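Local coordinates for protein beta-d-glucoside glucohydrolase (Hypocrea jecorina, PDB 3ZZ1) that probably catalyses the hydrolysis of terminal, non-reducing beta-D-glucosyl residues with release of beta-D-glucose, as a secreted glycoside hydrolase of family 3 involved in cellulose breakdown, at residues Phe75-Gln80 and Arg125-Phe130; Leu378-Gly383 and Leu505-Ser510; Val433-Asp438 and Leu456-Asn461; Ala437-Gly442 and His481-Ile486. All blocks are in the same frame, centred on the assembly; numbering follows the deposited sequence.

Contact 1 (Phe75-Gln80 and Arg125-Phe130)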
loop_
_atom_site.group_PDB
_atom_site.type_symbol
_atom_site.label_atom_id
_atom_site.label_comp_id
_atom_site.label_asym_id
_atom_site.label_seq_id
_atom_site.Cartn_x
_atom_site.Cartn_y
_atom_site.Cartn_z
ATOM N N PHE A 75 11.528 2.409 -5.843
ATOM C CA PHE A 75 10.192 2.586 -6.394
ATOM C C PHE A 75 9.358 3.470 -5.477
ATOM O O PHE A 75 9.705 3.672 -4.310
ATOM C CB PHE A 75 9.515 1.233 -6.643
ATOM C CG PHE A 75 10.170 0.421 -7.731
ATOM C CD1 PHE A 75 11.223 -0.445 -7.434
ATOM C CD2 PHE A 75 9.739 0.528 -9.051
ATOM C CE1 PHE A 75 11.834 -1.197 -8.431
ATOM C CE2 PHE A 75 10.340 -0.221 -10.061
ATOM C CZ PHE A 75 11.394 -1.084 -9.752
ATOM N N THR A 76 8.279 4.027 -6.017
ATOM C CA THR A 76 7.359 4.815 -5.213
ATOM C C THR A 76 6.750 3.905 -4.154
ATOM O O THR A 76 6.591 2.706 -4.397
ATOM C CB THR A 76 6.221 5.418 -6.065
ATOM O OG1 THR A 76 5.431 4.363 -6.633
ATOM C CG2 THR A 76 6.783 6.299 -7.181
ATOM N N PRO A 77 6.430 4.463 -2.969
ATOM C CA PRO A 77 5.616 3.743 -1.994
ATOM C C PRO A 77 4.302 3.259 -2.604
ATOM O O PRO A 77 3.812 3.846 -3.577
ATOM C CB PRO A 77 5.327 4.810 -0.947
ATOM C CG PRO A 77 6.545 5.660 -0.963
ATOM C CD PRO A 77 6.990 5.705 -2.397
ATOM N N GLY A 78 3.743 2.204 -2.027
ATOM C CA GLY A 78 2.450 1.674 -2.456
ATOM C C GLY A 78 1.333 2.706 -2.522
ATOM O O GLY A 78 0.467 2.630 -3.397
ATOM N N VAL A 79 1.349 3.675 -1.605
ATOM C CA VAL A 79 0.290 4.696 -1.557
ATOM C C VAL A 79 0.253 5.536 -2.847
ATOM O O VAL A 79 -0.828 5.878 -3.347
ATOM C CB VAL A 79 0.359 5.578 -0.267
ATOM C CG1 VAL A 79 1.534 6.562 -0.306
ATOM C CG2 VAL A 79 -0.962 6.318 -0.037
ATOM N N GLN A 80 1.434 5.828 -3.394
ATOM C CA GLN A 80 1.540 6.572 -4.647
ATOM C C GLN A 80 1.011 5.746 -5.822
ATOM O O GLN A 80 0.313 6.274 -6.692
ATOM C CB GLN A 80 2.982 7.020 -4.900
ATOM C CG GLN A 80 3.116 8.148 -5.927
ATOM C CD GLN A 80 2.574 9.482 -5.426
ATOM O OE1 GLN A 80 2.134 9.600 -4.283
ATOM N NE2 GLN A 80 2.619 10.497 -6.281
ATOM N N ARG A 125 2.850 3.932 9.167
ATOM C CA ARG A 125 3.225 3.076 8.031
ATOM C C ARG A 125 2.142 2.916 6.966
ATOM O O ARG A 125 2.294 2.110 6.043
ATOM C CB ARG A 125 3.640 1.693 8.528
ATOM C CG ARG A 125 4.875 1.686 9.408
ATOM C CD ARG A 125 5.241 0.261 9.790
ATOM N NE ARG A 125 5.830 -0.475 8.675
ATOM C CZ ARG A 125 6.353 -1.693 8.772
ATOM N NH1 ARG A 125 6.364 -2.330 9.939
ATOM N NH2 ARG A 125 6.868 -2.272 7.703
ATOM N N ASN A 126 1.057 3.678 7.091
ATOM C CA ASN A 126 -0.041 3.636 6.124
ATOM C C ASN A 126 0.413 3.844 4.678
ATOM O O ASN A 126 -0.136 3.237 3.759
ATOM C CB ASN A 126 -1.119 4.663 6.482
ATOM C CG ASN A 126 -1.814 4.358 7.802
ATOM O OD1 ASN A 126 -1.557 3.337 8.443
ATOM N ND2 ASN A 126 -2.716 5.243 8.202
ATOM N N TRP A 127 1.424 4.696 4.500
ATOM C CA TRP A 127 1.999 5.014 3.188
ATOM C C TRP A 127 2.586 3.806 2.450
ATOM O O TRP A 127 2.728 3.838 1.226
ATOM C CB TRP A 127 3.070 6.110 3.330
ATOM C CG TRP A 127 4.209 5.715 4.228
ATOM C CD1 TRP A 127 4.271 5.871 5.585
ATOM C CD2 TRP A 127 5.438 5.089 3.841
ATOM N NE1 TRP A 127 5.461 5.383 6.065
ATOM C CE2 TRP A 127 6.197 4.897 5.016
ATOM C CE3 TRP A 127 5.975 4.673 2.614
ATOM C CZ2 TRP A 127 7.461 4.304 5.002
ATOM C CZ3 TRP A 127 7.233 4.088 2.601
ATOM C CH2 TRP A 127 7.962 3.909 3.786
ATOM N N GLU A 128 2.945 2.753 3.189
ATOM C CA GLU A 128 3.488 1.533 2.580
ATOM C C GLU A 128 2.408 0.713 1.883
ATOM O O GLU A 128 2.700 -0.052 0.960
ATOM C CB GLU A 128 4.195 0.662 3.612
ATOM C CG GLU A 128 5.423 1.288 4.218
ATOM C CD GLU A 128 6.330 0.263 4.854
ATOM O OE1 GLU A 128 6.906 -0.564 4.107
ATOM O OE2 GLU A 128 6.474 0.291 6.095
ATOM N N GLY A 129 1.167 0.879 2.341
ATOM C CA GLY A 129 0.017 0.191 1.778
ATOM C C GLY A 129 -0.553 0.888 0.559
ATOM O O GLY A 129 0.170 1.541 -0.189
ATOM N N PHE A 130 -1.859 0.751 0.358
ATOM C CA PHE A 130 -2.504 1.248 -0.860
ATOM C C PHE A 130 -3.718 2.140 -0.596
ATOM O O PHE A 130 -4.637 2.200 -1.415
ATOM C CB PHE A 130 -2.909 0.076 -1.761
ATOM C CG PHE A 130 -1.747 -0.723 -2.284
ATOM C CD1 PHE A 130 -0.900 -0.193 -3.259
ATOM C CD2 PHE A 130 -1.511 -2.013 -1.819
ATOM C CE1 PHE A 130 0.172 -0.933 -3.750
ATOM C CE2 PHE A 130 -0.444 -2.762 -2.303
ATOM C CZ PHE A 130 0.405 -2.220 -3.275
HETATM O O HOH W 1 5.260 0.697 -0.180
#
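V79 and F130 bring their CA atoms to 4.5 Å as the start of helix 78-83 packs against the 3-10 turn 126-128, and V79 N donates to W127 O at 3.2 Å. Both pieces belong to the N-terminal domain, of TIM-barrel type, of this family 3 enzyme. P77 is the N-cap of the helix, and the turn serves the amides that follow it: W127 O takes V79 N, while a water accepts from G78 N and donates to E128 O. With no side chain on G78, the two backbones can close this far. The W127 indole hangs from a CG placed between the backbone N and the carbonyl carbon (chi1 60°), which presents the ring edge to P77; P77 CB lies near the ring plane, 3.6 Å from W127 CE3. Beside it, V79 CG1 rests 4.0 Å from W127 CB. One indole face carries the CG of E128 near its rim. That glutamate is held by R125 in a side-on salt bridge, with both donors ending on a single oxygen from the same side of the carboxylate plane: R125 NE reaches E128 OE2 at 2.8 Å, and R125 NH2 reaches it at 3.1 Å.

Contact 2 (Leu378-Gly383 and Leu505-Ser510)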
loop_
_atom_site.group_PDB
_atom_site.type_symbol
_atom_site.label_atom_id
_atom_site.label_comp_id
_atom_site.label_asym_id
_atom_site.label_seq_id
_atom_site.Cartn_x
_atom_site.Cartn_y
_atom_site.Cartn_z
ATOM N N LEU A 378 11.440 15.053 0.082
ATOM C CA LEU A 378 10.913 13.809 0.639
ATOM C C LEU A 378 10.388 12.878 -0.461
ATOM O O LEU A 378 9.639 13.304 -1.337
ATOM C CB LEU A 378 9.781 14.135 1.625
ATOM C CG LEU A 378 9.120 12.982 2.390
ATOM C CD1 LEU A 378 10.064 12.378 3.432
ATOM C CD2 LEU A 378 7.840 13.459 3.042
ATOM N N GLY A 379 10.769 11.606 -0.397
ATOM C CA GLY A 379 10.341 10.625 -1.389
ATOM C C GLY A 379 9.591 9.428 -0.826
ATOM O O GLY A 379 8.972 8.668 -1.576
ATOM N N MET A 380 9.654 9.256 0.491
ATOM C CA MET A 380 9.014 8.131 1.182
ATOM C C MET A 380 9.161 8.285 2.692
ATOM O O MET A 380 9.937 9.118 3.161
ATOM C CB MET A 380 9.639 6.800 0.752
ATOM C CG MET A 380 11.095 6.622 1.188
ATOM S SD MET A 380 11.886 5.200 0.421
ATOM C CE MET A 380 11.735 5.625 -1.319
ATOM N N GLY A 381 8.440 7.456 3.441
ATOM C CA GLY A 381 8.555 7.434 4.895
ATOM C C GLY A 381 9.754 6.631 5.361
ATOM O O GLY A 381 10.605 6.243 4.560
ATOM N N TRP A 382 9.822 6.370 6.663
ATOM C CA TRP A 382 10.981 5.694 7.239
ATOM C C TRP A 382 10.693 4.285 7.768
ATOM O O TRP A 382 9.539 3.903 7.974
ATOM C CB TRP A 382 11.655 6.565 8.311
ATOM C CG TRP A 382 10.904 6.753 9.608
ATOM C CD1 TRP A 382 10.722 5.825 10.598
ATOM C CD2 TRP A 382 10.276 7.956 10.069
ATOM N NE1 TRP A 382 9.998 6.369 11.631
ATOM C CE2 TRP A 382 9.716 7.676 11.337
ATOM C CE3 TRP A 382 10.125 9.243 9.531
ATOM C CZ2 TRP A 382 9.015 8.635 12.077
ATOM C CZ3 TRP A 382 9.430 10.197 10.266
ATOM C CH2 TRP A 382 8.879 9.887 11.525
ATOM N N GLY A 383 11.760 3.517 7.971
ATOM C CA GLY A 383 11.661 2.188 8.562
ATOM C C GLY A 383 12.167 1.122 7.621
ATOM O O GLY A 383 12.961 1.408 6.721
ATOM N N LEU A 505 4.174 10.776 -2.477
ATOM C CA LEU A 505 5.517 10.267 -2.202
ATOM C C LEU A 505 6.134 9.691 -3.473
ATOM O O LEU A 505 5.889 8.536 -3.819
ATOM C CB LEU A 505 5.498 9.229 -1.078
ATOM C CG LEU A 505 4.956 9.662 0.284
ATOM C CD1 LEU A 505 4.599 8.438 1.099
ATOM C CD2 LEU A 505 5.940 10.566 1.035
ATOM N N PRO A 506 6.928 10.514 -4.179
ATOM C CA PRO A 506 7.374 10.235 -5.545
ATOM C C PRO A 506 8.675 9.444 -5.685
ATOM O O PRO A 506 9.045 9.063 -6.801
ATOM C CB PRO A 506 7.565 11.638 -6.121
ATOM C CG PRO A 506 7.977 12.452 -4.949
ATOM C CD PRO A 506 7.241 11.896 -3.770
ATOM N N SER A 507 9.364 9.212 -4.573
ATOM C CA SER A 507 10.698 8.603 -4.597
ATOM C C SER A 507 11.673 9.399 -5.490
ATOM O O SER A 507 11.583 10.631 -5.571
ATOM C CB SER A 507 10.621 7.130 -5.008
ATOM O OG SER A 507 11.875 6.505 -4.852
ATOM N N GLN A 508 12.574 8.688 -6.169
ATOM C CA GLN A 508 13.700 9.286 -6.904
ATOM C C GLN A 508 13.327 10.215 -8.065
ATOM O O GLN A 508 14.151 11.022 -8.500
ATOM C CB GLN A 508 14.643 8.182 -7.403
ATOM C CG GLN A 508 14.021 7.255 -8.442
ATOM C CD GLN A 508 14.751 5.933 -8.578
ATOM O OE1 GLN A 508 15.108 5.296 -7.583
ATOM N NE2 GLN A 508 14.951 5.498 -9.814
ATOM N N GLU A 509 12.100 10.097 -8.566
ATOM C CA GLU A 509 11.665 10.880 -9.730
ATOM C C GLU A 509 10.849 12.120 -9.356
ATOM O O GLU A 509 10.178 12.708 -10.205
ATOM C CB GLU A 509 10.890 9.997 -10.720
ATOM C CG GLU A 509 11.770 9.073 -11.558
ATOM C CD GLU A 509 12.663 9.813 -12.553
ATOM O OE1 GLU A 509 12.221 10.818 -13.145
ATOM O OE2 GLU A 509 13.815 9.382 -12.749
ATOM N N SER A 510 10.925 12.517 -8.088
ATOM C CA SER A 510 10.175 13.667 -7.568
ATOM C C SER A 510 10.060 14.852 -8.537
ATOM O O SER A 510 8.953 15.218 -8.955
ATOM C CB SER A 510 10.783 14.143 -6.245
ATOM O OG SER A 510 10.074 15.265 -5.748
HETATM O O HOH W 2 10.292 15.183 -3.086
#
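G379 and S507 touch through their backbones, S507 N donating to G379 O at 3.1 Å. The amide arrives in the carbonyl plane, on a lone pair, although the N-H...O angle of 137° leaves the bond well bent. L505 CB lies beside the same oxygen, and its CD2 methyl reaches between two residues, 4.0 Å from L378 CD2 and 3.9 Å from M380 CA, with the two leucines crossing at a slant. M380 starts in a cramped rotamer and bends at chi3 (60°), which curls its CE methyl round to 3.6 Å from S507 OG. P506 CD packs on L378 O at 3.7 Å, and a water extends the link, donating to that carbonyl at 2.6 Å and lying 2.7 Å from S510 OG. The contact sits in the C-terminal domain of the family 3 fold, where the turn after strand 497-502 leads into helix 510-518, with E509 as N-cap. Further out, the turn is held from the N-terminal domain side: S507 OG bonds A74 O, Q508 OE1 takes A74 N, and L505 N is bound by Q80 OE1. E509 divides its carboxylate between Y391 OH and N512 ND2.

Contact 3 (Val433-Asp438 and Leu456-Asn461)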
loop_
_atom_site.group_PDB
_atom_site.type_symbol
_atom_site.label_atom_id
_atom_site.label_comp_id
_atom_site.label_asym_id
_atom_site.label_seq_id
_atom_site.Cartn_x
_atom_site.Cartn_y
_atom_site.Cartn_z
ATOM N N VAL A 433 5.616 26.989 -3.152
ATOM C CA VAL A 433 6.055 26.672 -1.786
ATOM C C VAL A 433 5.988 25.169 -1.523
ATOM O O VAL A 433 4.985 24.513 -1.834
ATOM C CB VAL A 433 5.226 27.432 -0.715
ATOM C CG1 VAL A 433 5.861 27.294 0.670
ATOM C CG2 VAL A 433 5.108 28.893 -1.068
ATOM N N PHE A 434 7.059 24.636 -0.941
ATOM C CA PHE A 434 7.201 23.199 -0.717
ATOM C C PHE A 434 7.127 22.837 0.754
ATOM O O PHE A 434 7.961 23.263 1.559
ATOM C CB PHE A 434 8.503 22.684 -1.332
ATOM C CG PHE A 434 8.483 22.647 -2.830
ATOM C CD1 PHE A 434 8.741 23.793 -3.573
ATOM C CD2 PHE A 434 8.178 21.472 -3.502
ATOM C CE1 PHE A 434 8.709 23.763 -4.962
ATOM C CE2 PHE A 434 8.148 21.440 -4.886
ATOM C CZ PHE A 434 8.413 22.590 -5.616
ATOM N N ILE A 435 6.105 22.058 1.094
ATOM C CA ILE A 435 5.881 21.618 2.466
ATOM C C ILE A 435 5.756 20.096 2.526
ATOM O O ILE A 435 5.487 19.449 1.510
ATOM C CB ILE A 435 4.647 22.315 3.118
ATOM C CG1 ILE A 435 3.342 21.886 2.438
ATOM C CG2 ILE A 435 4.816 23.844 3.117
ATOM C CD1 ILE A 435 2.083 22.400 3.117
ATOM N N THR A 436 5.976 19.532 3.713
ATOM C CA THR A 436 5.961 18.082 3.901
ATOM C C THR A 436 5.338 17.658 5.230
ATOM O O THR A 436 5.179 18.466 6.150
ATOM C CB THR A 436 7.387 17.474 3.880
ATOM O OG1 THR A 436 8.174 18.054 4.928
ATOM C CG2 THR A 436 8.083 17.662 2.528
ATOM N N ALA A 437 4.981 16.379 5.297
ATOM C CA ALA A 437 4.794 15.665 6.552
ATOM C C ALA A 437 5.349 14.255 6.368
ATOM O O ALA A 437 5.252 13.680 5.282
ATOM C CB ALA A 437 3.339 15.632 6.955
ATOM N N ASP A 438 5.944 13.717 7.428
ATOM C CA ASP A 438 6.641 12.439 7.370
ATOM C C ASP A 438 6.152 11.538 8.500
ATOM O O ASP A 438 5.558 12.015 9.472
ATOM C CB ASP A 438 8.163 12.666 7.469
ATOM C CG ASP A 438 8.986 11.545 6.820
ATOM O OD1 ASP A 438 8.400 10.556 6.329
ATOM O OD2 ASP A 438 10.236 11.656 6.799
ATOM N N LEU A 456 -1.595 16.400 12.433
ATOM C CA LEU A 456 -1.826 16.438 10.998
ATOM C C LEU A 456 -1.420 17.792 10.387
ATOM O O LEU A 456 -1.957 18.212 9.360
ATOM C CB LEU A 456 -3.286 16.074 10.683
ATOM C CG LEU A 456 -3.781 14.700 11.172
ATOM C CD1 LEU A 456 -5.277 14.534 10.934
ATOM C CD2 LEU A 456 -3.012 13.542 10.540
ATOM N N ASP A 457 -0.455 18.452 11.027
ATOM C CA ASP A 457 0.099 19.714 10.536
ATOM C C ASP A 457 1.331 19.476 9.661
ATOM O O ASP A 457 2.019 18.458 9.822
ATOM C CB ASP A 457 0.473 20.632 11.710
ATOM C CG ASP A 457 -0.738 21.078 12.520
ATOM O OD1 ASP A 457 -1.840 21.172 11.945
ATOM O OD2 ASP A 457 -0.591 21.332 13.733
ATOM N N PRO A 458 1.621 20.412 8.734
ATOM C CA PRO A 458 2.871 20.330 7.990
ATOM C C PRO A 458 4.054 20.417 8.946
ATOM O O PRO A 458 3.985 21.138 9.943
ATOM C CB PRO A 458 2.831 21.574 7.097
ATOM C CG PRO A 458 1.395 21.905 6.972
ATOM C CD PRO A 458 0.794 21.549 8.287
ATOM N N TRP A 459 5.109 19.663 8.650
ATOM C CA TRP A 459 6.356 19.724 9.400
ATOM C C TRP A 459 7.087 21.031 9.100
ATOM O O TRP A 459 6.706 21.768 8.182
ATOM C CB TRP A 459 7.250 18.548 9.017
ATOM C CG TRP A 459 6.863 17.221 9.618
ATOM C CD1 TRP A 459 5.600 16.753 9.846
ATOM C CD2 TRP A 459 7.757 16.177 10.031
ATOM N NE1 TRP A 459 5.651 15.489 10.391
ATOM C CE2 TRP A 459 6.961 15.108 10.512
ATOM C CE3 TRP A 459 9.154 16.042 10.048
ATOM C CZ2 TRP A 459 7.516 13.923 11.011
ATOM C CZ3 TRP A 459 9.705 14.860 10.544
ATOM C CH2 TRP A 459 8.881 13.816 11.017
ATOM N N HIS A 460 8.134 21.312 9.876
ATOM C CA HIS A 460 9.033 22.447 9.627
ATOM C C HIS A 460 8.311 23.781 9.453
ATOM O O HIS A 460 8.710 24.604 8.619
ATOM C CB HIS A 460 9.899 22.199 8.388
ATOM C CG HIS A 460 10.583 20.871 8.373
ATOM N ND1 HIS A 460 11.346 20.411 9.424
ATOM C CD2 HIS A 460 10.644 19.916 7.416
ATOM C CE1 HIS A 460 11.835 19.223 9.121
ATOM N NE2 HIS A 460 11.425 18.901 7.909
ATOM N N ASN A 461 7.245 23.982 10.222
ATOM C CA ASN A 461 6.525 25.254 10.236
ATOM C C ASN A 461 5.918 25.618 8.874
ATOM O O ASN A 461 5.806 26.795 8.520
ATOM C CB ASN A 461 7.455 26.371 10.732
ATOM C CG ASN A 461 6.878 27.122 11.910
ATOM O OD1 ASN A 461 6.538 26.520 12.937
ATOM N ND2 ASN A 461 6.776 28.444 11.781
HETATM O O HOH W 3 6.694 21.653 5.579
#
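W459 lays its indole flat against the chain at A437 and D438, and this face is the heart of the contact. D438 CB stands over the six-membered ring, 3.8 Å from its centroid and only 14° off the normal, while A437 CA covers the five-membered ring at 4.0 Å, making two CH-pi contacts on one side of the indole. D438 N lies over the same face. W459 has its CB toward the strand, and with CG anti to the carbonyl carbon (chi1 -77°) the ring lies under A437 and D438. Its backbone is pinned as well: W459 N donates to T436 O at 2.8 Å, nearly along the C=O axis, and P458 CA makes a CA-H...O approach to the same oxygen. On the same edge of the strand a water completes the link, accepting from T436 N and donating to W459 O at 2.6 Å. On the opposite side of the strand from T436, I435 and P458 lie alongside each other, pointing the same way, with CD1 of I435 3.9 Å from CG of P458. T436 OG1 comes only to 4.0 Å from H460 CD2, the two side chains crossing; both look to D374 for their polar partner, the threonine bonding its OD2 and the histidine its backbone O. From 435 to 438 and from 457 to 460 the two chains run 103° apart, nearly at right angles. The arrangement belongs to a beta-alpha-beta crossover: strand 430-437 passes through this loop into helix 462-472 and on to the parallel neighbouring strand 476-482.

Contact 4 (Ala437-Gly442 and His481-Ile486)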
loop_
_atom_site.group_PDB
_atom_site.type_symbol
_atom_site.label_atom_id
_atom_site.label_comp_id
_atom_site.label_asym_id
_atom_site.label_seq_id
_atom_site.Cartn_x
_atom_site.Cartn_y
_atom_site.Cartn_z
ATOM N N ALA A 437 4.981 16.379 5.297
ATOM C CA ALA A 437 4.794 15.665 6.552
ATOM C C ALA A 437 5.349 14.255 6.368
ATOM O O ALA A 437 5.252 13.680 5.282
ATOM C CB ALA A 437 3.339 15.632 6.955
ATOM N N ASP A 438 5.944 13.717 7.428
ATOM C CA ASP A 438 6.641 12.439 7.370
ATOM C C ASP A 438 6.152 11.538 8.500
ATOM O O ASP A 438 5.558 12.015 9.472
ATOM C CB ASP A 438 8.163 12.666 7.469
ATOM C CG ASP A 438 8.986 11.545 6.820
ATOM O OD1 ASP A 438 8.400 10.556 6.329
ATOM O OD2 ASP A 438 10.236 11.656 6.799
ATOM N N SER A 439 6.376 10.234 8.344
ATOM C CA SER A 439 6.110 9.230 9.387
ATOM C C SER A 439 6.797 7.915 9.012
ATOM O O SER A 439 7.309 7.771 7.896
ATOM C CB SER A 439 4.604 9.018 9.605
ATOM O OG SER A 439 4.021 8.251 8.565
ATOM N N GLY A 440 6.818 6.958 9.934
ATOM C CA GLY A 440 7.408 5.657 9.629
ATOM C C GLY A 440 7.238 4.598 10.693
ATOM O O GLY A 440 6.376 4.704 11.563
ATOM N N GLU A 441 8.079 3.572 10.614
ATOM C CA GLU A 441 8.029 2.436 11.529
ATOM C C GLU A 441 8.468 2.833 12.938
ATOM O O GLU A 441 9.356 3.672 13.115
ATOM C CB GLU A 441 8.891 1.297 10.991
ATOM C CG GLU A 441 8.595 -0.057 11.625
ATOM C CD GLU A 441 9.259 -1.200 10.896
ATOM O OE1 GLU A 441 9.705 -0.998 9.745
ATOM O OE2 GLU A 441 9.325 -2.303 11.473
ATOM N N GLY A 442 7.854 2.204 13.934
ATOM C CA GLY A 442 7.909 2.686 15.307
ATOM C C GLY A 442 9.165 2.420 16.113
ATOM O O GLY A 442 9.109 2.432 17.345
ATOM N N HIS A 481 4.432 17.207 -0.215
ATOM C CA HIS A 481 4.886 15.820 -0.244
ATOM C C HIS A 481 4.655 15.211 1.132
ATOM O O HIS A 481 5.202 15.681 2.124
ATOM C CB HIS A 481 6.359 15.722 -0.656
ATOM C CG HIS A 481 6.613 16.094 -2.086
ATOM N ND1 HIS A 481 7.018 17.355 -2.467
ATOM C CD2 HIS A 481 6.514 15.371 -3.227
ATOM C CE1 HIS A 481 7.159 17.394 -3.780
ATOM N NE2 HIS A 481 6.859 16.203 -4.267
ATOM N N SER A 482 3.838 14.163 1.192
ATOM C CA SER A 482 3.344 13.684 2.477
ATOM C C SER A 482 2.986 12.202 2.523
ATOM O O SER A 482 2.449 11.645 1.562
ATOM C CB SER A 482 2.126 14.507 2.902
ATOM O OG SER A 482 1.732 14.173 4.220
ATOM N N VAL A 483 3.276 11.598 3.674
ATOM C CA VAL A 483 2.920 10.219 4.004
ATOM C C VAL A 483 1.421 10.011 4.229
ATOM O O VAL A 483 0.964 8.876 4.352
ATOM C CB VAL A 483 3.648 9.756 5.288
ATOM C CG1 VAL A 483 5.131 9.557 5.022
ATOM C CG2 VAL A 483 3.420 10.755 6.422
ATOM N N GLY A 484 0.666 11.104 4.306
ATOM C CA GLY A 484 -0.770 11.029 4.573
ATOM C C GLY A 484 -1.430 12.386 4.712
ATOM O O GLY A 484 -0.783 13.424 4.526
ATOM N N ALA A 485 -2.720 12.367 5.048
ATOM C CA ALA A 485 -3.532 13.574 5.171
ATOM C C ALA A 485 -2.921 14.636 6.077
ATOM O O ALA A 485 -2.375 14.331 7.135
ATOM C CB ALA A 485 -4.932 13.230 5.643
ATOM N N ILE A 486 -3.012 15.879 5.619
ATOM C CA ILE A 486 -2.631 17.058 6.376
ATOM C C ILE A 486 -3.856 17.955 6.361
ATOM O O ILE A 486 -4.537 18.042 5.340
ATOM C CB ILE A 486 -1.450 17.793 5.692
ATOM C CG1 ILE A 486 -0.150 17.010 5.862
ATOM C CG2 ILE A 486 -1.295 19.238 6.197
ATOM C CD1 ILE A 486 0.929 17.414 4.865
#
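V483 and S439 are brought together by their first torsions: V483 has CG1 anti to the carbonyl carbon (chi1 -71°), which puts CG2 between the backbone N and the carbonyl carbon, and S439 OG takes the corresponding position on its own residue (chi1 76°). The CG2 methyl sits 3.4 Å from S439 OG, a hydroxyl whose polar partner is G124 O in the N-terminal domain. The other methyl, V483 CG1, lies against the D438-S439 peptide, 3.7 Å from D438 OD1. That carboxylate oxygen also accepts from S439 N at 2.9 Å, the amide coming from above the carboxylate plane, which holds the oxygen close to its own backbone, beside the valine. S482 is folded back on its own turn: with OG anti to the backbone N, the hydroxyl donates to G484 O at 2.6 Å, on a lone pair in the carbonyl plane. It also rests against A437 CB, and A437 CB packs on I486 CD1 at 3.7 Å. Behind these side chains the two backbones run parallel. A437 N donates to H481 O at 3.3 Å and A437 O accepts from V483 N at 3.3 Å, so that A437 straddles S482, whose CA-H points at the same carbonyl. Beyond the bridge, E441 forms a salt bridge with R169 and hydrogen-bonds S384. The pattern is that of two neighbouring parallel strands, 430-437 and 476-482, paired to their C-terminal ends and splaying there into loops, at the C-terminal end of the largely parallel sheet of the C-terminal domain, where the loops meet the N-terminal domain.

In the fold
From the N terminus, contact 1 comes first, closing a 44-residue loop that carries helix 87-103 within the N-terminal domain before any other contact opens. Contact 2 then spans a far longer stretch, from 378-383 to 505-510, and encloses both remaining contacts. These two start from the same strand end and share A437 and D438: contact 3 closes a short return at 456-461, while contact 4 runs on through helix 462-472 to strand 476-482, the neighbour of 430-437. The domains are joined where contact 1 touches contacts 2 and 4: Q80 to L505 and W127 against G381 of contact 2, W127 against V483 of contact 4. Contacts 2 and 4 are stitched by W382 with S439 and E441.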